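Local coordinates for dual function macrocyclase-peptidase POPB (Galerina marginata, PDB 5N4B), which cleaves peptide bonds after prolyl residues and acts as a macrocyclase in the biosynthesis of the amanitin toxins, at residues G167-I172 with W200-T205; R219-E224 with N234-Y239; T657-D662 with S695-G700. The protein carries 1 engineered substitution. One frame throughout, in Å; residues are numbered along the deposited sequence.

Contact 1: G167-I172 with W200-T205; sequences GDYSTI and WFKFST
Two backbone hydrogen bonds pair Ser170 with Phe201 in antiparallel fashion, Ser170 N to Phe201 O at 3.0 Å, with a nearly straight N-H...O angle of 169°, and Phe201 N to Ser170 O at 3.1 Å. Trp200 and Phe201 both face Ser170, so the pairing ends in a G1 beta bulge, for which the positive phi of Trp200 (76°) is diagnostic. Water 2 donates to Phe201 O and bonds Ser170 OG, which also hydrogen-bonds Ser163 OG; water 3 joins Trp200 N to Thr171 OG1.

The benzo edge of Trp200 points at one face of the Tyr169 ring in an offset edge-to-face stack, with CE3 of Trp200 3.5 Å from CD2 of Tyr169 and the planes at 68°. The opposite face meets Lys202: NZ stands 4.9 Å from the ring centroid, a cation-pi contact. The extended lysine chain also delivers NZ to Asp168 O at 2.8 Å, while water 1 and a salt bridge to Asp232 add further partners, which probably compensates the charge. Asp168 itself pairs with Arg230.

Ile172 CD1 lies over one face of Phe201, 3.7 Å from the ring centroid, as a CH-pi interaction.

Residues 200-205 border the active site: the Lys202 side chain is about 4 Å from that of the charge-relay His699, whose ring Phe203 meets. In the propeller blade, Phe201 and Ser170 reach strand 144-151, Phe201 and Ile172 reach strand 157-164, and Ile172 touches strand 214-219 of the next blade, toward which the chain turns at Trp200.

Contact 2: R219-E224 with N234-Y239; sequences RYPARE and NAMMCY
The Tyr220 ring carries Ala235 over one face, its CE1 lying 3.7 Å from the methyl CB of Ala235 and the CA standing above the same side. Its chi1 of -74° sets CG anti to the carbonyl carbon, and although the CB leaves the backbone away from residues 234-239, the ring returns to them. The second flat group, the guanidinium of Arg219, has the Pro221 carbonyl carbon and Ala222 N at its edge, in plane. Its grip on Tyr220 O is side-on: NE donates at 3.0 Å and NH2 at 2.9 Å to that one oxygen, which lies in the guanidinium plane. The two approaches to the acceptor differ, NH2 arriving in the carbonyl plane and NE from above it. This pair of hydrogen bonds to a single acceptor fixes the rotation of the guanidinium, which the arginine reaches through a crowded chi1 of 59° and a bend at chi3.

Met236 runs alongside Arg219, pointing the same way, and bends at chi3 so that its CE rests 3.6 Å from Tyr220 C and close to the Pro221 ring. Cys238 supports the arginine stem from the same sheet face, SG lying 3.7 Å from Arg219 CG. Pro221 continues the apolar contact outward to Asn234, whose CB its CG meets.

Beneath these groups Arg219 and Met236 form an antiparallel hydrogen-bonded pair, with Arg219 N to Met236 O at 2.9 Å and Met236 N to Arg219 O also at 2.9 Å. This is the loop end of a beta hairpin: Arg219 and Met236 are the last pair before the connection 220-235 between strands 214-219 and 236-241, the two central strands of a four-stranded blade of the beta-propeller that characterises prolyl oligopeptidases.

Contact 3: T657-D662 with S695-G700; sequences TVNIGD and SWLGHG
Trp696 has CG anti to its backbone N (chi1 -167°) and chi2 at -62°, which together lay the indole flat over the backbone of Gly661. Ile660 holds CG1 anti to its own N, placing CG2 between N and the carbonyl carbon, and this branch reaches CE3 of Trp696 at 4.0 Å while the two side chains cross at about a right angle. The closest approach is made by the glycine: Gly661 CA sits 3.4 Å from the centroid of the five-membered ring, 14° off its normal, a close CH-pi contact over the face, and CE2 of Trp696 comes within 3.3 Å of the same CA. Lacking a side chain, Gly661 lets the indole settle directly on the main chain, and Ile660 O lies over the same indole face nearer the rim.

Water 4 completes the join. It accepts from Gly661 N at 3.0 Å and from Leu697 N, and donates to Ser695 O, so three backbone groups share one solvent molecule.

Gly661 is held in a type I beta turn from Asn659 to Asp662, closed by Asp662 N to Asn659 O at 3.1 Å, while Asn659 OD1 accepts from Lys703. The turn follows strand 653-659 and presents Asp662; the loop of Trp696 leads to His699. Both belong to the charge relay of this alpha/beta-hydrolase domain, yet Asp662 OD1 and His699 ND1 are 10.1 Å apart, so the catalytic triad, whose third position is the engineered Ala578, is not assembled in this structure.

Overall arrangement
From the N terminus, contact 1 comes first, closing a loop of 27 residues between strand 170-176 and the corner after strand 198-201. Contact 2 follows in series, closing the loop between strands 214-219 and 236-241 in the adjacent blade, with nine residues between its segments; Trp200 O and Tyr220 N, 3.0 Å apart, probably hydrogen bond the two contacts together. Contact 3 closes a loop of 32 residues, containing helix 668-680, in the hydrolase domain. None of the loops nests in or crosses another. Contacts 1 and 3 nevertheless meet across the domain interface, where Gly167 O and His699 N probably pair and Lys202 and Phe203 pack on the His699 ring; contacts 2 and 3 do not touch.

Contact 1: G167-I172 with W200-T205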
loop_
_atom_site.group_PDB
_atom_site.type_symbol
_atom_site.label_atom_id
_atom_site.label_comp_id
_atom_site.label_asym_id
_atom_site.label_seq_id
_atom_site.Cartn_x
_atom_site.Cartn_y
_atom_site.Cartn_z
ATOM N N GLY A 167 -6.897 -1.504 18.544
ATOM C CA GLY A 167 -7.808 -0.444 18.121
ATOM C C GLY A 167 -8.147 -0.457 16.641
ATOM O O GLY A 167 -7.343 -0.888 15.815
ATOM N N ASP A 168 -9.346 0.020 16.307
ATOM C CA ASP A 168 -9.816 0.057 14.923
ATOM C C ASP A 168 -9.817 1.460 14.299
ATOM O O ASP A 168 -10.133 1.586 13.112
ATOM C CB ASP A 168 -11.237 -0.506 14.848
ATOM C CG ASP A 168 -11.278 -2.008 14.774
ATOM O OD1 ASP A 168 -10.302 -2.643 14.333
ATOM O OD2 ASP A 168 -12.293 -2.530 15.288
ATOM N N TYR A 169 -9.503 2.500 15.065
ATOM C CA TYR A 169 -9.432 3.883 14.625
ATOM C C TYR A 169 -8.154 4.508 15.181
ATOM O O TYR A 169 -7.518 3.980 16.091
ATOM C CB TYR A 169 -10.649 4.717 15.127
ATOM C CG TYR A 169 -11.963 4.116 14.647
ATOM C CD1 TYR A 169 -12.521 4.471 13.436
ATOM C CD2 TYR A 169 -12.598 3.163 15.395
ATOM C CE1 TYR A 169 -13.688 3.875 12.973
ATOM C CE2 TYR A 169 -13.806 2.590 14.965
ATOM C CZ TYR A 169 -14.312 2.940 13.740
ATOM O OH TYR A 169 -15.490 2.328 13.308
ATOM N N SER A 170 -7.792 5.649 14.652
ATOM C CA SER A 170 -6.678 6.431 15.158
ATOM C C SER A 170 -7.171 7.687 15.853
ATOM O O SER A 170 -8.321 8.110 15.703
ATOM C CB SER A 170 -5.727 6.850 14.034
ATOM O OG SER A 170 -5.237 5.702 13.351
ATOM N N THR A 171 -6.295 8.292 16.641
ATOM C CA THR A 171 -6.554 9.529 17.370
ATOM C C THR A 171 -5.505 10.542 16.962
ATOM O O THR A 171 -4.302 10.236 16.927
ATOM C CB THR A 171 -6.515 9.299 18.893
ATOM O OG1 THR A 171 -7.468 8.266 19.202
ATOM C CG2 THR A 171 -6.801 10.550 19.630
ATOM N N ILE A 172 -5.951 11.740 16.612
ATOM C CA ILE A 172 -5.048 12.805 16.184
ATOM C C ILE A 172 -4.788 13.697 17.376
ATOM O O ILE A 172 -5.722 14.163 18.057
ATOM C CB ILE A 172 -5.609 13.620 15.016
ATOM C CG1 ILE A 172 -5.935 12.716 13.824
ATOM C CG2 ILE A 172 -4.580 14.672 14.631
ATOM C CD1 ILE A 172 -6.733 13.475 12.736
ATOM N N TRP A 200 -11.541 8.822 16.480
ATOM C CA TRP A 200 -12.390 8.174 15.485
ATOM C C TRP A 200 -11.958 8.454 14.056
ATOM O O TRP A 200 -12.726 8.326 13.120
ATOM C CB TRP A 200 -13.891 8.503 15.702
ATOM C CG TRP A 200 -14.294 8.238 17.126
ATOM C CD1 TRP A 200 -14.588 9.168 18.078
ATOM C CD2 TRP A 200 -14.396 6.977 17.753
ATOM N NE1 TRP A 200 -14.860 8.556 19.260
ATOM C CE2 TRP A 200 -14.739 7.207 19.100
ATOM C CE3 TRP A 200 -14.231 5.661 17.314
ATOM C CZ2 TRP A 200 -14.962 6.165 20.006
ATOM C CZ3 TRP A 200 -14.411 4.637 18.220
ATOM C CH2 TRP A 200 -14.785 4.902 19.557
ATOM N N PHE A 201 -10.679 8.792 13.877
ATOM C CA PHE A 201 -10.114 9.161 12.591
ATOM C C PHE A 201 -9.749 7.913 11.799
ATOM O O PHE A 201 -9.081 6.993 12.310
ATOM C CB PHE A 201 -8.859 10.008 12.848
ATOM C CG PHE A 201 -7.968 10.246 11.636
ATOM C CD1 PHE A 201 -8.458 10.834 10.514
ATOM C CD2 PHE A 201 -6.627 9.920 11.665
ATOM C CE1 PHE A 201 -7.633 11.047 9.396
ATOM C CE2 PHE A 201 -5.799 10.160 10.584
ATOM C CZ PHE A 201 -6.297 10.736 9.464
ATOM N N LYS A 202 -10.139 7.884 10.527
ATOM C CA LYS A 202 -9.808 6.761 9.676
ATOM C C LYS A 202 -10.074 7.107 8.217
ATOM O O LYS A 202 -11.028 7.821 7.910
ATOM C CB LYS A 202 -10.667 5.540 10.060
ATOM C CG LYS A 202 -10.153 4.170 9.654
ATOM C CD LYS A 202 -11.062 3.072 10.191
ATOM C CE LYS A 202 -10.429 1.743 10.016
ATOM N NZ LYS A 202 -11.224 0.663 10.719
ATOM N N PHE A 203 -9.225 6.578 7.331
ATOM C CA PHE A 203 -9.431 6.559 5.872
ATOM C C PHE A 203 -9.411 7.933 5.211
ATOM O O PHE A 203 -10.032 8.123 4.158
ATOM C CB PHE A 203 -10.692 5.776 5.465
ATOM C CG PHE A 203 -10.679 4.310 5.834
ATOM C CD1 PHE A 203 -9.556 3.544 5.648
ATOM C CD2 PHE A 203 -11.810 3.707 6.346
ATOM C CE1 PHE A 203 -9.586 2.186 5.972
ATOM C CE2 PHE A 203 -11.837 2.346 6.651
ATOM C CZ PHE A 203 -10.693 1.612 6.472
ATOM N N SER A 204 -8.695 8.898 5.757
ATOM C CA SER A 204 -8.399 10.120 5.013
ATOM C C SER A 204 -7.024 10.631 5.412
ATOM O O SER A 204 -6.378 10.099 6.306
ATOM C CB SER A 204 -9.465 11.222 5.209
ATOM O OG SER A 204 -9.265 11.995 6.411
ATOM N N THR A 205 -6.593 11.655 4.692
ATOM C CA THR A 205 -5.428 12.450 5.054
ATOM C C THR A 205 -5.821 13.494 6.112
ATOM O O THR A 205 -7.003 13.691 6.412
ATOM C CB THR A 205 -4.887 13.144 3.786
ATOM O OG1 THR A 205 -5.958 13.783 3.095
ATOM C CG2 THR A 205 -4.230 12.113 2.867
HETATM O O HOH W 1 -10.200 -1.931 11.356
HETATM O O HOH W 2 -6.852 5.520 11.421
HETATM O O HOH W 3 -10.063 6.984 18.287
#

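Contact 2: R219-E224 with N234-Y239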
loop_
_atom_site.group_PDB
_atom_site.type_symbol
_atom_site.label_atom_id
_atom_site.label_comp_id
_atom_site.label_asym_id
_atom_site.label_seq_id
_atom_site.Cartn_x
_atom_site.Cartn_y
_atom_site.Cartn_z
ATOM N N ARG A 219 -13.816 11.269 10.120
ATOM C CA ARG A 219 -14.050 10.430 11.274
ATOM C C ARG A 219 -15.371 9.683 11.175
ATOM O O ARG A 219 -16.205 9.917 10.301
ATOM C CB ARG A 219 -14.010 11.191 12.568
ATOM C CG ARG A 219 -15.054 12.266 12.544
ATOM C CD ARG A 219 -15.487 12.632 13.913
ATOM N NE ARG A 219 -16.150 11.547 14.637
ATOM C CZ ARG A 219 -16.632 11.702 15.853
ATOM N NH1 ARG A 219 -16.520 12.882 16.461
ATOM N NH2 ARG A 219 -17.212 10.674 16.433
ATOM N N TYR A 220 -15.514 8.756 12.062
ATOM C CA TYR A 220 -16.652 7.864 12.133
ATOM C C TYR A 220 -17.428 8.061 13.419
ATOM O O TYR A 220 -16.921 8.692 14.350
ATOM C CB TYR A 220 -16.175 6.434 11.989
ATOM C CG TYR A 220 -15.797 6.148 10.560
ATOM C CD1 TYR A 220 -16.752 5.683 9.657
ATOM C CD2 TYR A 220 -14.530 6.433 10.077
ATOM C CE1 TYR A 220 -16.437 5.424 8.339
ATOM C CE2 TYR A 220 -14.225 6.191 8.746
ATOM C CZ TYR A 220 -15.180 5.693 7.902
ATOM O OH TYR A 220 -14.827 5.470 6.565
ATOM N N PRO A 221 -18.646 7.530 13.516
ATOM C CA PRO A 221 -19.395 7.673 14.759
ATOM C C PRO A 221 -18.666 7.007 15.900
ATOM O O PRO A 221 -18.045 5.949 15.722
ATOM C CB PRO A 221 -20.719 6.971 14.457
ATOM C CG PRO A 221 -20.868 7.105 12.940
ATOM C CD PRO A 221 -19.458 6.965 12.427
ATOM N N ALA A 222 -18.755 7.642 17.075
ATOM C CA ALA A 222 -18.205 7.029 18.278
ATOM C C ALA A 222 -18.998 5.771 18.564
ATOM O O ALA A 222 -20.194 5.709 18.291
ATOM C CB ALA A 222 -18.306 8.001 19.460
ATOM N N ARG A 223 -18.305 4.746 19.041
ATOM C CA ARG A 223 -18.945 3.485 19.363
ATOM C C ARG A 223 -18.454 3.062 20.737
ATOM O O ARG A 223 -17.243 3.026 20.987
ATOM C CB ARG A 223 -18.615 2.432 18.283
ATOM C CG ARG A 223 -19.217 2.812 16.897
ATOM C CD ARG A 223 -18.931 1.781 15.799
ATOM N NE ARG A 223 -19.369 2.177 14.448
ATOM C CZ ARG A 223 -18.636 2.871 13.566
ATOM N NH1 ARG A 223 -17.422 3.296 13.900
ATOM N NH2 ARG A 223 -19.123 3.150 12.343
ATOM N N GLU A 224 -19.395 2.726 21.617
ATOM C CA GLU A 224 -19.003 2.077 22.855
ATOM C C GLU A 224 -18.559 0.640 22.560
ATOM O O GLU A 224 -18.830 0.089 21.483
ATOM C CB GLU A 224 -20.175 2.071 23.838
ATOM C CG GLU A 224 -20.680 3.484 24.216
ATOM C CD GLU A 224 -19.732 4.229 25.168
ATOM O OE1 GLU A 224 -19.136 3.598 26.078
ATOM O OE2 GLU A 224 -19.586 5.462 25.005
ATOM N N ASN A 234 -21.151 5.758 7.833
ATOM C CA ASN A 234 -21.564 7.106 8.195
ATOM C C ASN A 234 -20.364 8.001 8.508
ATOM O O ASN A 234 -20.382 8.824 9.432
ATOM C CB ASN A 234 -22.585 7.100 9.349
ATOM C CG ASN A 234 -23.873 6.423 8.964
ATOM O OD1 ASN A 234 -24.734 6.999 8.251
ATOM N ND2 ASN A 234 -23.995 5.208 9.363
ATOM N N ALA A 235 -19.374 7.931 7.617
ATOM C CA ALA A 235 -18.222 8.830 7.694
ATOM C C ALA A 235 -18.641 10.283 7.617
ATOM O O ALA A 235 -19.628 10.663 6.955
ATOM C CB ALA A 235 -17.254 8.558 6.553
ATOM N N MET A 236 -17.858 11.106 8.275
ATOM C CA MET A 236 -18.052 12.548 8.322
ATOM C C MET A 236 -16.720 13.204 8.013
ATOM O O MET A 236 -15.701 12.890 8.642
ATOM C CB MET A 236 -18.473 13.016 9.737
ATOM C CG MET A 236 -19.788 12.459 10.202
ATOM S SD MET A 236 -19.989 12.535 11.986
ATOM C CE MET A 236 -19.167 11.000 12.415
ATOM N N MET A 237 -16.713 14.157 7.098
ATOM C CA MET A 237 -15.563 15.036 6.952
ATOM C C MET A 237 -15.737 16.197 7.924
ATOM O O MET A 237 -16.749 16.904 7.892
ATOM C CB MET A 237 -15.416 15.527 5.510
ATOM C CG MET A 237 -14.236 16.435 5.279
ATOM S SD MET A 237 -12.628 15.755 5.661
ATOM C CE MET A 237 -12.587 14.409 4.496
ATOM N N CYS A 238 -14.762 16.388 8.784
ATOM C CA CYS A 238 -14.848 17.310 9.889
ATOM C C CYS A 238 -13.668 18.256 9.881
ATOM O O CYS A 238 -12.647 18.012 9.201
ATOM C CB CYS A 238 -14.850 16.565 11.223
ATOM S SG CYS A 238 -16.330 15.567 11.480
ATOM N N TYR A 239 -13.823 19.336 10.640
ATOM C CA TYR A 239 -12.786 20.339 10.834
ATOM C C TYR A 239 -12.524 20.530 12.315
ATOM O O TYR A 239 -13.465 20.741 13.090
ATOM C CB TYR A 239 -13.195 21.664 10.182
ATOM C CG TYR A 239 -12.258 22.781 10.417
ATOM C CD1 TYR A 239 -11.064 22.940 9.709
ATOM C CD2 TYR A 239 -12.595 23.716 11.391
ATOM C CE1 TYR A 239 -10.235 24.061 10.015
ATOM C CE2 TYR A 239 -11.791 24.756 11.688
ATOM C CZ TYR A 239 -10.656 24.936 11.015
ATOM O OH TYR A 239 -9.936 26.059 11.428
#

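Contact 3: T657-D662 with S695-G700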
loop_
_atom_site.group_PDB
_atom_site.type_symbol
_atom_site.label_atom_id
_atom_site.label_comp_id
_atom_site.label_asym_id
_atom_site.label_seq_id
_atom_site.Cartn_x
_atom_site.Cartn_y
_atom_site.Cartn_z
ATOM N N THR A 657 -0.097 -17.082 5.737
ATOM C CA THR A 657 0.204 -16.256 6.911
ATOM C C THR A 657 -0.887 -15.212 7.078
ATOM O O THR A 657 -1.331 -14.608 6.099
ATOM C CB THR A 657 1.626 -15.628 6.893
ATOM O OG1 THR A 657 1.693 -14.608 5.905
ATOM C CG2 THR A 657 2.690 -16.686 6.533
ATOM N N VAL A 658 -1.330 -15.021 8.321
ATOM C CA VAL A 658 -2.299 -13.997 8.647
ATOM C C VAL A 658 -1.954 -13.349 9.975
ATOM O O VAL A 658 -1.244 -13.912 10.802
ATOM C CB VAL A 658 -3.773 -14.486 8.673
ATOM C CG1 VAL A 658 -4.202 -15.054 7.319
ATOM C CG2 VAL A 658 -3.976 -15.475 9.814
ATOM N N ASN A 659 -2.542 -12.164 10.190
ATOM C CA ASN A 659 -2.505 -11.430 11.454
ATOM C C ASN A 659 -3.908 -11.434 12.026
ATOM O O ASN A 659 -4.861 -11.084 11.335
ATOM C CB ASN A 659 -1.998 -10.001 11.177
ATOM C CG ASN A 659 -0.537 -9.983 10.653
ATOM O OD1 ASN A 659 0.321 -10.703 11.184
ATOM N ND2 ASN A 659 -0.251 -9.179 9.620
ATOM N N ILE A 660 -4.047 -11.877 13.278
ATOM C CA ILE A 660 -5.375 -12.133 13.848
ATOM C C ILE A 660 -6.263 -10.902 13.840
ATOM O O ILE A 660 -7.474 -11.026 13.659
ATOM C CB ILE A 660 -5.237 -12.750 15.247
ATOM C CG1 ILE A 660 -6.529 -13.422 15.695
ATOM C CG2 ILE A 660 -4.867 -11.696 16.252
ATOM C CD1 ILE A 660 -6.930 -14.620 14.885
ATOM N N GLY A 661 -5.687 -9.726 13.991
ATOM C CA GLY A 661 -6.442 -8.494 14.097
ATOM C C GLY A 661 -6.775 -7.822 12.802
ATOM O O GLY A 661 -7.318 -6.709 12.800
ATOM N N ASP A 662 -6.392 -8.424 11.677
ATOM C CA ASP A 662 -6.535 -7.773 10.390
ATOM C C ASP A 662 -7.991 -7.384 10.136
ATOM O O ASP A 662 -8.880 -8.240 10.083
ATOM C CB ASP A 662 -6.020 -8.738 9.302
ATOM C CG ASP A 662 -5.744 -8.056 7.960
ATOM O OD1 ASP A 662 -6.384 -7.026 7.614
ATOM O OD2 ASP A 662 -4.890 -8.591 7.191
ATOM N N SER A 695 -0.770 -11.140 17.933
ATOM C CA SER A 695 -0.724 -9.748 18.336
ATOM C C SER A 695 -1.724 -8.991 17.491
ATOM O O SER A 695 -1.673 -9.056 16.260
ATOM C CB SER A 695 0.675 -9.186 18.153
ATOM O OG SER A 695 0.728 -7.810 18.539
ATOM N N TRP A 696 -2.650 -8.309 18.135
ATOM C CA TRP A 696 -3.737 -7.618 17.447
ATOM C C TRP A 696 -3.278 -6.220 17.096
ATOM O O TRP A 696 -3.404 -5.279 17.899
ATOM C CB TRP A 696 -4.993 -7.609 18.309
ATOM C CG TRP A 696 -6.249 -7.189 17.542
ATOM C CD1 TRP A 696 -6.472 -6.010 16.942
ATOM C CD2 TRP A 696 -7.385 -7.996 17.278
ATOM N NE1 TRP A 696 -7.704 -6.001 16.328
ATOM C CE2 TRP A 696 -8.292 -7.212 16.526
ATOM C CE3 TRP A 696 -7.727 -9.296 17.611
ATOM C CZ2 TRP A 696 -9.518 -7.703 16.088
ATOM C CZ3 TRP A 696 -8.930 -9.786 17.207
ATOM C CH2 TRP A 696 -9.815 -8.991 16.426
ATOM N N LEU A 697 -2.776 -6.064 15.882
ATOM C CA LEU A 697 -2.276 -4.769 15.448
ATOM C C LEU A 697 -3.424 -3.775 15.364
ATOM O O LEU A 697 -4.502 -4.085 14.829
ATOM C CB LEU A 697 -1.634 -4.942 14.078
ATOM C CG LEU A 697 -0.336 -5.755 14.029
ATOM C CD1 LEU A 697 0.050 -5.939 12.563
ATOM C CD2 LEU A 697 0.779 -5.100 14.849
ATOM N N GLY A 698 -3.198 -2.583 15.869
ATOM C CA GLY A 698 -4.140 -1.502 15.647
ATOM C C GLY A 698 -4.125 -1.094 14.191
ATOM O O GLY A 698 -3.212 -1.372 13.425
ATOM N N HIS A 699 -5.195 -0.439 13.790
ATOM C CA HIS A 699 -5.277 0.051 12.424
ATOM C C HIS A 699 -4.046 0.851 12.018
ATOM O O HIS A 699 -3.668 1.836 12.678
ATOM C CB HIS A 699 -6.532 0.912 12.261
ATOM C CG HIS A 699 -6.734 1.342 10.854
ATOM N ND1 HIS A 699 -6.718 2.653 10.453
ATOM C CD2 HIS A 699 -6.937 0.601 9.741
ATOM C CE1 HIS A 699 -6.888 2.707 9.146
ATOM N NE2 HIS A 699 -6.993 1.478 8.683
ATOM N N GLY A 700 -3.464 0.446 10.908
ATOM C CA GLY A 700 -2.318 1.152 10.361
ATOM C C GLY A 700 -0.986 0.772 10.943
ATOM O O GLY A 700 0.047 1.223 10.422
HETATM O O HOH W 4 -3.150 -8.175 13.829
#